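PDB 4NZJ: putative alpha-galactosidase from Bacteroides fragilis, which probably hydrolyses terminal, non-reducing alpha-D-galactose residues of alpha-D-galactosides such as galactose oligosaccharides and galactomannans. Local coordinates for residues P378-I383 with Y443-H448; P13-P18 with S84-V89; G154-D159 with C196-Y201. All coordinates share one frame; numbering follows the deposited sequence.

Along the chain the three contacts close in series: contact 2 first, then contact 3, then contact 1. Contact 2 lies within the N-terminal Ig-like domain, where the short strand 14-15 faces strand 82-92. Contact 3 joins two loops of the catalytic TIM barrel, those that follow strands 138-140 and 180-186. Contact 1 sets helix 378-384 against the end of strand 441-444 in the C-terminal beta-sheet domain. Contacts 1 and 2 have centres 16 Å apart and touch, Ala382 CA packing 3.8 Å from Ser17 OG. Contact 3 lies across the chain's centre, its own centre 44 Å from contact 1 and 41 Å from contact 2. The accessory domains thus come together at helix 378-384, remote from contact 3.

Contact 1 of 3, residues P378-I383 with Y443-H448; sequences PDLIAI and YCLDNH
CG of Asp379 stands anti to its carbonyl carbon (chi1 -74°) and CG of Tyr443 anti to its backbone N (chi1 177°), and from these positions the carboxylate and the phenol meet between helix and strand. The side chains cross at about a right angle, and the phenol OH of Tyr443 donates to Asp379 OD2 over 2.6 Å. The hydroxyl arrives on the syn side of that oxygen, 24° out of the carboxylate plane, while OD2 lies at the edge of the tyrosine ring. A water supplies a second donor to OD2 at 2.8 Å and also donates to Leu445 O, so two bonds grip this carboxylate oxygen and one of them links it to the loop backbone. Leu445 O in turn sits over the centre of the His448 ring. The apolar half centres on Leu445 CD2, which lies 3.5 Å from Asp379 CB and 3.7 Å from Leu380 CD2. Ile383 CD1 reaches it tip to tip at 4.0 Å. Val470 of strand 468-473 touches both Leu380 and Ile383, extending this apolar patch. The arrangement is an interdomain helix-on-sheet interface, joining helix 378-384 to the C-terminal beta-sheet domain that accompanies the catalytic barrel.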
loop_
_atom_site.group_PDB
_atom_site.type_symbol
_atom_site.label_atom_id
_atom_site.label_comp_id
_atom_site.label_asym_id
_atom_site.label_seq_id
_atom_site.Cartn_x
_atom_site.Cartn_y
_atom_site.Cartn_z
ATOM N N PRO A 378 -9.124 -1.204 -11.009
ATOM C CA PRO A 378 -10.022 -0.954 -9.872
ATOM C C PRO A 378 -10.462 -2.207 -9.115
ATOM O O PRO A 378 -10.627 -2.154 -7.899
ATOM C CB PRO A 378 -11.240 -0.274 -10.506
ATOM C CG PRO A 378 -10.839 0.091 -11.893
ATOM C CD PRO A 378 -9.746 -0.840 -12.295
ATOM N N ASP A 379 -10.672 -3.305 -9.836
ATOM C CA ASP A 379 -11.114 -4.557 -9.222
ATOM C C ASP A 379 -10.029 -5.156 -8.340
ATOM O O ASP A 379 -10.312 -5.639 -7.243
ATOM C CB ASP A 379 -11.511 -5.577 -10.289
ATOM C CG ASP A 379 -12.841 -5.263 -10.945
ATOM O OD1 ASP A 379 -13.598 -4.425 -10.424
ATOM O OD2 ASP A 379 -13.133 -5.872 -11.991
ATOM N N LEU A 380 -8.790 -5.142 -8.817
ATOM C CA LEU A 380 -7.677 -5.686 -8.037
ATOM C C LEU A 380 -7.408 -4.843 -6.794
ATOM O O LEU A 380 -7.185 -5.375 -5.716
ATOM C CB LEU A 380 -6.414 -5.812 -8.882
ATOM C CG LEU A 380 -6.454 -6.911 -9.944
ATOM C CD1 LEU A 380 -5.210 -6.848 -10.811
ATOM C CD2 LEU A 380 -6.587 -8.281 -9.299
ATOM N N ILE A 381 -7.452 -3.524 -6.940
ATOM C CA ILE A 381 -7.292 -2.645 -5.789
ATOM C C ILE A 381 -8.427 -2.848 -4.780
ATOM O O ILE A 381 -8.190 -2.879 -3.567
ATOM C CB ILE A 381 -7.172 -1.177 -6.221
ATOM C CG1 ILE A 381 -5.854 -0.987 -6.980
ATOM C CG2 ILE A 381 -7.247 -0.249 -5.015
ATOM C CD1 ILE A 381 -5.771 0.311 -7.748
ATOM N N ALA A 382 -9.657 -3.007 -5.270
ATOM C CA ALA A 382 -10.791 -3.251 -4.381
ATOM C C ALA A 382 -10.583 -4.531 -3.561
ATOM O O ALA A 382 -10.924 -4.581 -2.384
ATOM C CB ALA A 382 -12.089 -3.323 -5.168
ATOM N N ILE A 383 -10.009 -5.550 -4.187
ATOM C CA ILE A 383 -9.640 -6.773 -3.480
ATOM C C ILE A 383 -8.567 -6.492 -2.415
ATOM O O ILE A 383 -8.731 -6.887 -1.260
ATOM C CB ILE A 383 -9.190 -7.873 -4.463
ATOM C CG1 ILE A 383 -10.411 -8.390 -5.234
ATOM C CG2 ILE A 383 -8.487 -9.006 -3.729
ATOM C CD1 ILE A 383 -10.075 -9.240 -6.440
ATOM N N TYR A 443 -17.707 -13.841 -10.814
ATOM C CA TYR A 443 -17.278 -12.618 -11.489
ATOM C C TYR A 443 -15.865 -12.823 -12.022
ATOM O O TYR A 443 -14.969 -13.210 -11.268
ATOM C CB TYR A 443 -17.311 -11.425 -10.529
ATOM C CG TYR A 443 -16.804 -10.133 -11.137
ATOM C CD1 TYR A 443 -17.533 -9.476 -12.119
ATOM C CD2 TYR A 443 -15.600 -9.570 -10.728
ATOM C CE1 TYR A 443 -17.078 -8.298 -12.681
ATOM C CE2 TYR A 443 -15.135 -8.388 -11.287
ATOM C CZ TYR A 443 -15.885 -7.755 -12.263
ATOM O OH TYR A 443 -15.445 -6.575 -12.832
ATOM N N CYS A 444 -15.680 -12.563 -13.317
ATOM C CA CYS A 444 -14.377 -12.706 -13.959
ATOM C C CYS A 444 -13.748 -11.326 -14.161
ATOM O O CYS A 444 -14.310 -10.467 -14.846
ATOM C CB CYS A 444 -14.518 -13.437 -15.297
ATOM S SG CYS A 444 -15.310 -15.065 -15.196
ATOM N N LEU A 445 -12.587 -11.109 -13.557
ATOM C CA LEU A 445 -11.914 -9.819 -13.682
ATOM C C LEU A 445 -11.329 -9.586 -15.081
ATOM O O LEU A 445 -11.157 -8.437 -15.484
ATOM C CB LEU A 445 -10.813 -9.662 -12.632
ATOM C CG LEU A 445 -11.246 -9.164 -11.252
ATOM C CD1 LEU A 445 -12.032 -10.218 -10.489
ATOM C CD2 LEU A 445 -10.030 -8.729 -10.454
ATOM N N ASP A 446 -11.019 -10.662 -15.808
ATOM C CA ASP A 446 -10.402 -10.548 -17.131
ATOM C C ASP A 446 -11.305 -9.813 -18.124
ATOM O O ASP A 446 -10.829 -9.013 -18.932
ATOM C CB ASP A 446 -9.997 -11.934 -17.675
ATOM C CG ASP A 446 -11.190 -12.843 -17.963
ATOM O OD1 ASP A 446 -11.918 -12.590 -18.943
ATOM O OD2 ASP A 446 -11.384 -13.840 -17.233
ATOM N N ASN A 447 -12.607 -10.088 -18.059
ATOM C CA ASN A 447 -13.582 -9.481 -18.974
ATOM C C ASN A 447 -14.734 -8.730 -18.288
ATOM O O ASN A 447 -15.646 -8.253 -18.965
ATOM C CB ASN A 447 -14.136 -10.549 -19.930
ATOM C CG ASN A 447 -14.757 -11.733 -19.201
ATOM O OD1 ASN A 447 -15.198 -11.619 -18.060
ATOM N ND2 ASN A 447 -14.789 -12.881 -19.867
ATOM N N HIS A 448 -14.685 -8.636 -16.958
ATOM C CA HIS A 448 -15.672 -7.892 -16.156
ATOM C C HIS A 448 -17.094 -8.445 -16.269
ATOM O O HIS A 448 -18.075 -7.707 -16.127
ATOM C CB HIS A 448 -15.631 -6.395 -16.501
ATOM C CG HIS A 448 -14.267 -5.795 -16.381
ATOM N ND1 HIS A 448 -13.361 -5.793 -17.420
ATOM C CD2 HIS A 448 -13.642 -5.204 -15.336
ATOM C CE1 HIS A 448 -12.240 -5.216 -17.023
ATOM N NE2 HIS A 448 -12.385 -4.850 -15.762
HETATM O O HOH W 1 -11.007 -6.527 -13.624
HETATM O O HOH W 2 -10.645 -3.903 -13.124
#

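Contact 2 of 3, residues P13-P18 with S84-V89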
loop_
_atom_site.group_PDB
_atom_site.type_symbol
_atom_site.label_atom_id
_atom_site.label_comp_id
_atom_site.label_asym_id
_atom_site.label_seq_id
_atom_site.Cartn_x
_atom_site.Cartn_y
_atom_site.Cartn_z
ATOM N N PRO A 13 -19.439 9.295 -11.961
ATOM C CA PRO A 13 -18.522 9.121 -10.837
ATOM C C PRO A 13 -18.517 7.692 -10.319
ATOM O O PRO A 13 -19.532 7.000 -10.400
ATOM C CB PRO A 13 -19.082 10.066 -9.766
ATOM C CG PRO A 13 -19.969 11.008 -10.493
ATOM C CD PRO A 13 -20.538 10.213 -11.624
ATOM N N ARG A 14 -17.366 7.256 -9.823
ATOM C CA ARG A 14 -17.239 5.974 -9.143
ATOM C C ARG A 14 -16.351 6.226 -7.934
ATOM O O ARG A 14 -15.153 6.469 -8.083
ATOM C CB ARG A 14 -16.634 4.909 -10.078
ATOM C CG ARG A 14 -17.333 4.842 -11.433
ATOM C CD ARG A 14 -16.759 3.813 -12.394
ATOM N NE ARG A 14 -15.451 4.155 -12.961
ATOM C CZ ARG A 14 -15.213 5.107 -13.869
ATOM N NH1 ARG A 14 -16.181 5.896 -14.325
ATOM N NH2 ARG A 14 -13.973 5.287 -14.311
ATOM N N ILE A 15 -16.945 6.215 -6.742
ATOM C CA ILE A 15 -16.178 6.384 -5.508
ATOM C C ILE A 15 -15.471 5.065 -5.216
ATOM O O ILE A 15 -16.117 4.024 -5.055
ATOM C CB ILE A 15 -17.059 6.797 -4.312
ATOM C CG1 ILE A 15 -17.680 8.173 -4.572
ATOM C CG2 ILE A 15 -16.244 6.814 -3.021
ATOM C CD1 ILE A 15 -18.761 8.571 -3.585
ATOM N N ASN A 16 -14.147 5.127 -5.168
ATOM C CA ASN A 16 -13.312 3.935 -5.064
ATOM C C ASN A 16 -12.880 3.636 -3.631
ATOM O O ASN A 16 -13.112 4.434 -2.717
ATOM C CB ASN A 16 -12.090 4.086 -5.981
ATOM C CG ASN A 16 -12.476 4.262 -7.442
ATOM O OD1 ASN A 16 -13.321 3.531 -7.959
ATOM N ND2 ASN A 16 -11.856 5.229 -8.118
ATOM N N SER A 17 -12.264 2.465 -3.455
ATOM C CA SER A 17 -11.691 2.044 -2.178
ATOM C C SER A 17 -10.532 2.959 -1.773
ATOM O O SER A 17 -9.901 3.574 -2.640
ATOM C CB SER A 17 -11.202 0.594 -2.285
ATOM O OG SER A 17 -12.279 -0.275 -2.600
ATOM N N PRO A 18 -10.214 3.028 -0.463
ATOM C CA PRO A 18 -10.780 2.270 0.665
ATOM C C PRO A 18 -12.131 2.784 1.124
ATOM O O PRO A 18 -12.411 3.969 0.986
ATOM C CB PRO A 18 -9.756 2.484 1.781
ATOM C CG PRO A 18 -9.131 3.799 1.467
ATOM C CD PRO A 18 -9.101 3.894 -0.032
ATOM N N SER A 84 -22.422 8.946 -7.756
ATOM C CA SER A 84 -21.984 7.752 -7.050
ATOM C C SER A 84 -22.225 8.012 -5.572
ATOM O O SER A 84 -21.844 9.068 -5.062
ATOM C CB SER A 84 -20.495 7.490 -7.302
ATOM O OG SER A 84 -19.999 6.386 -6.549
ATOM N N VAL A 85 -22.872 7.065 -4.899
ATOM C CA VAL A 85 -23.103 7.144 -3.460
ATOM C C VAL A 85 -22.465 5.926 -2.814
ATOM O O VAL A 85 -22.705 4.800 -3.241
ATOM C CB VAL A 85 -24.607 7.193 -3.122
ATOM C CG1 VAL A 85 -24.822 7.193 -1.614
ATOM C CG2 VAL A 85 -25.247 8.421 -3.754
ATOM N N LYS A 86 -21.646 6.156 -1.792
ATOM C CA LYS A 86 -20.902 5.085 -1.145
ATOM C C LYS A 86 -20.770 5.370 0.342
ATOM O O LYS A 86 -20.588 6.521 0.741
ATOM C CB LYS A 86 -19.502 4.983 -1.761
ATOM C CG LYS A 86 -19.116 3.599 -2.245
ATOM C CD LYS A 86 -19.900 3.225 -3.492
ATOM C CE LYS A 86 -19.338 1.982 -4.158
ATOM N NZ LYS A 86 -20.187 1.543 -5.300
ATOM N N GLN A 87 -20.833 4.319 1.153
ATOM C CA GLN A 87 -20.593 4.438 2.586
ATOM C C GLN A 87 -19.091 4.509 2.854
ATOM O O GLN A 87 -18.290 3.877 2.159
ATOM C CB GLN A 87 -21.180 3.242 3.349
ATOM C CG GLN A 87 -22.655 2.957 3.101
ATOM C CD GLN A 87 -23.578 3.965 3.753
ATOM O OE1 GLN A 87 -23.681 5.107 3.308
ATOM N NE2 GLN A 87 -24.275 3.539 4.803
ATOM N N LEU A 88 -18.719 5.285 3.865
ATOM C CA LEU A 88 -17.360 5.286 4.401
ATOM C C LEU A 88 -17.458 5.123 5.909
ATOM O O LEU A 88 -18.198 5.854 6.566
ATOM C CB LEU A 88 -16.635 6.588 4.065
ATOM C CG LEU A 88 -15.266 6.808 4.721
ATOM C CD1 LEU A 88 -14.227 5.836 4.178
ATOM C CD2 LEU A 88 -14.802 8.244 4.535
ATOM N N VAL A 89 -16.721 4.158 6.453
ATOM C CA VAL A 89 -16.650 3.986 7.897
ATOM C C VAL A 89 -15.368 4.643 8.391
ATOM O O VAL A 89 -14.277 4.342 7.899
ATOM C CB VAL A 89 -16.690 2.498 8.301
ATOM C CG1 VAL A 89 -16.439 2.333 9.797
ATOM C CG2 VAL A 89 -18.034 1.900 7.918
#
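Ile15 and Ser84 form the centre of this contact, and the isoleucine side chain can be traced outward along it. Its CB lies 3.7 Å from Ser84 OG, with CB of Lys86 slightly farther off. At the first branch, CG1 closes to 3.5 Å from Ser84 OG, whereas CG2 packs 3.9 Å from Lys86 CB. The tip, CD1, ends 3.5 Å from the carbonyl O of Ser84. Ile15 therefore touches both side chain and backbone of the serine, and slides past Lys86, whose chain runs in the opposite direction and bends at chi2, which places CD near Ile15 O; CE lies alongside the same oxygen.

One hydrogen bond joins the segments. Ser84 OG is anti to its own backbone N (chi1 176°) and accepts from Ile15 N at 3.1 Å, with a nearly straight N-H...O angle of 164°. This is a side-chain-to-backbone bond. On the Pro13 side of it, Pro13 O comes within 3.3 Å of Ser84 CB; farther along, Pro18 O lies 4.1 Å from Leu88 CD1.

The two segments run in much the same direction, 19° apart, yet belong to different sheets of the Ig-like domain. Arg14 and, just past strand 14-15, Asn16 bond through their backbones to Ser36 and Pro34 of strand 28-36, while strand 82-92 is bonded to strand 69-79. Past the cis peptide before Pro18 the chain joins the other sheet as strand 20-23, parallel to strand 82-92. Phe31 of strand 28-36 touches both Pro18 and Leu88 between the sheets.

Contact 3 of 3, residues G154-D159 with C196-Y201; sequences GHLQID and CGSYGY
Leu156 packs on Cys196 where two loops of the TIM barrel meet, one following strand 138-140 and the other strand 180-186. The closely packed part centres on the buried Leu156, whose CD2 lies 3.7 Å from Cys196 SG and equally close to Cys196 CB. The sulfur is placed there by a first torsion that puts SG anti to the backbone N (chi1 -164°); it is disulfide-bonded to Cys192 or Cys222 in neither case, those two pairing with each other. The same methyl is 4.0 Å from Gly197 O, whereas CD1 approaches Ser198 OG only to 4.3 Å; that hydroxyl is hydrogen-bonded to Asp205 and Ser185. Asp205 and Phe209 of helix 202-212 also touch Leu156, so the leucine is buried between loop and helix.

The other side is more exposed, at Tyr201. There Gly154 O stands 3.8 Å from Tyr201 CD2, obliquely to the ring, as a van der Waals approach. Arg150 connects the two sides, hydrogen-bonding Gly154 O and Gly197 O and making a cation-pi contact with Tyr201. The tyrosine occupies the N-cap position of helix 202-212 and closes a type II turn begun at Ser198, in which Tyr201 N donates to Ser198 O at 2.9 Å.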
loop_
_atom_site.group_PDB
_atom_site.type_symbol
_atom_site.label_atom_id
_atom_site.label_comp_id
_atom_site.label_asym_id
_atom_site.label_seq_id
_atom_site.Cartn_x
_atom_site.Cartn_y
_atom_site.Cartn_z
ATOM N N GLY A 154 21.171 18.531 19.117
ATOM C CA GLY A 154 20.499 17.283 19.468
ATOM C C GLY A 154 19.461 16.826 18.472
ATOM O O GLY A 154 18.794 15.821 18.700
ATOM N N HIS A 155 19.326 17.553 17.360
ATOM C CA HIS A 155 18.311 17.251 16.350
ATOM C C HIS A 155 18.922 16.794 15.031
ATOM O O HIS A 155 20.011 17.231 14.653
ATOM C CB HIS A 155 17.462 18.496 16.079
ATOM C CG HIS A 155 16.651 18.939 17.252
ATOM N ND1 HIS A 155 15.305 18.675 17.367
ATOM C CD2 HIS A 155 16.998 19.618 18.370
ATOM C CE1 HIS A 155 14.857 19.171 18.506
ATOM N NE2 HIS A 155 15.865 19.750 19.132
ATOM N N LEU A 156 18.185 15.944 14.326
ATOM C CA LEU A 156 18.507 15.616 12.940
ATOM C C LEU A 156 18.573 16.913 12.149
ATOM O O LEU A 156 17.823 17.858 12.426
ATOM C CB LEU A 156 17.447 14.695 12.349
ATOM C CG LEU A 156 17.392 13.293 12.950
ATOM C CD1 LEU A 156 16.098 12.607 12.532
ATOM C CD2 LEU A 156 18.609 12.471 12.556
ATOM N N GLN A 157 19.484 16.976 11.186
ATOM C CA GLN A 157 19.620 18.159 10.341
ATOM C C GLN A 157 19.046 17.876 8.969
ATOM O O GLN A 157 19.518 16.992 8.278
ATOM C CB GLN A 157 21.084 18.545 10.196
ATOM C CG GLN A 157 21.779 18.878 11.499
ATOM C CD GLN A 157 23.201 19.337 11.264
ATOM O OE1 GLN A 157 23.448 20.520 11.043
ATOM N NE2 GLN A 157 24.144 18.401 11.299
ATOM N N ILE A 158 18.021 18.621 8.579
ATOM C CA ILE A 158 17.477 18.503 7.228
ATOM C C ILE A 158 18.543 18.986 6.248
ATOM O O ILE A 158 19.207 19.989 6.489
ATOM C CB ILE A 158 16.196 19.342 7.052
ATOM C CG1 ILE A 158 15.073 18.805 7.943
ATOM C CG2 ILE A 158 15.751 19.329 5.594
ATOM C CD1 ILE A 158 13.986 19.817 8.223
ATOM N N ASP A 159 18.719 18.255 5.151
ATOM C CA ASP A 159 19.585 18.716 4.070
ATOM C C ASP A 159 18.852 19.864 3.374
ATOM O O ASP A 159 17.930 19.625 2.582
ATOM C CB ASP A 159 19.875 17.573 3.093
ATOM C CG ASP A 159 20.863 17.957 2.013
ATOM O OD1 ASP A 159 20.983 19.160 1.681
ATOM O OD2 ASP A 159 21.534 17.038 1.494
ATOM N N CYS A 196 22.490 10.376 9.412
ATOM C CA CYS A 196 22.157 10.251 10.833
ATOM C C CYS A 196 20.875 9.448 11.069
ATOM O O CYS A 196 19.853 9.706 10.437
ATOM C CB CYS A 196 22.019 11.627 11.471
ATOM S SG CYS A 196 22.081 11.540 13.271
ATOM N N GLY A 197 20.948 8.474 11.980
ATOM C CA GLY A 197 19.771 7.717 12.422
ATOM C C GLY A 197 19.274 8.178 13.790
ATOM O O GLY A 197 19.788 9.149 14.345
ATOM N N SER A 198 18.311 7.449 14.352
ATOM C CA SER A 198 17.558 7.908 15.526
ATOM C C SER A 198 17.843 7.175 16.842
ATOM O O SER A 198 17.252 7.513 17.871
ATOM C CB SER A 198 16.059 7.801 15.244
ATOM O OG SER A 198 15.659 8.695 14.220
ATOM N N TYR A 199 18.720 6.177 16.836
ATOM C CA TYR A 199 18.960 5.419 18.062
ATOM C C TYR A 199 19.403 6.323 19.217
ATOM O O TYR A 199 20.373 7.071 19.096
ATOM C CB TYR A 199 19.986 4.314 17.827
ATOM C CG TYR A 199 20.264 3.502 19.068
ATOM C CD1 TYR A 199 19.255 2.764 19.667
ATOM C CD2 TYR A 199 21.526 3.476 19.641
ATOM C CE1 TYR A 199 19.490 2.019 20.804
ATOM C CE2 TYR A 199 21.775 2.732 20.783
ATOM C CZ TYR A 199 20.749 2.006 21.357
ATOM O OH TYR A 199 20.981 1.264 22.489
ATOM N N GLY A 200 18.680 6.243 20.333
ATOM C CA GLY A 200 18.960 7.053 21.519
ATOM C C GLY A 200 18.300 8.425 21.525
ATOM O O GLY A 200 18.353 9.132 22.529
ATOM N N TYR A 201 17.704 8.810 20.400
ATOM C CA TYR A 201 17.052 10.118 20.258
ATOM C C TYR A 201 15.640 9.956 19.707
ATOM O O TYR A 201 15.110 10.849 19.035
ATOM C CB TYR A 201 17.864 11.016 19.321
ATOM C CG TYR A 201 19.245 11.367 19.828
ATOM C CD1 TYR A 201 20.326 10.536 19.574
ATOM C CD2 TYR A 201 19.476 12.543 20.537
ATOM C CE1 TYR A 201 21.597 10.855 20.022
ATOM C CE2 TYR A 201 20.742 12.870 20.988
ATOM C CZ TYR A 201 21.801 12.022 20.731
ATOM O OH TYR A 201 23.067 12.341 21.173
#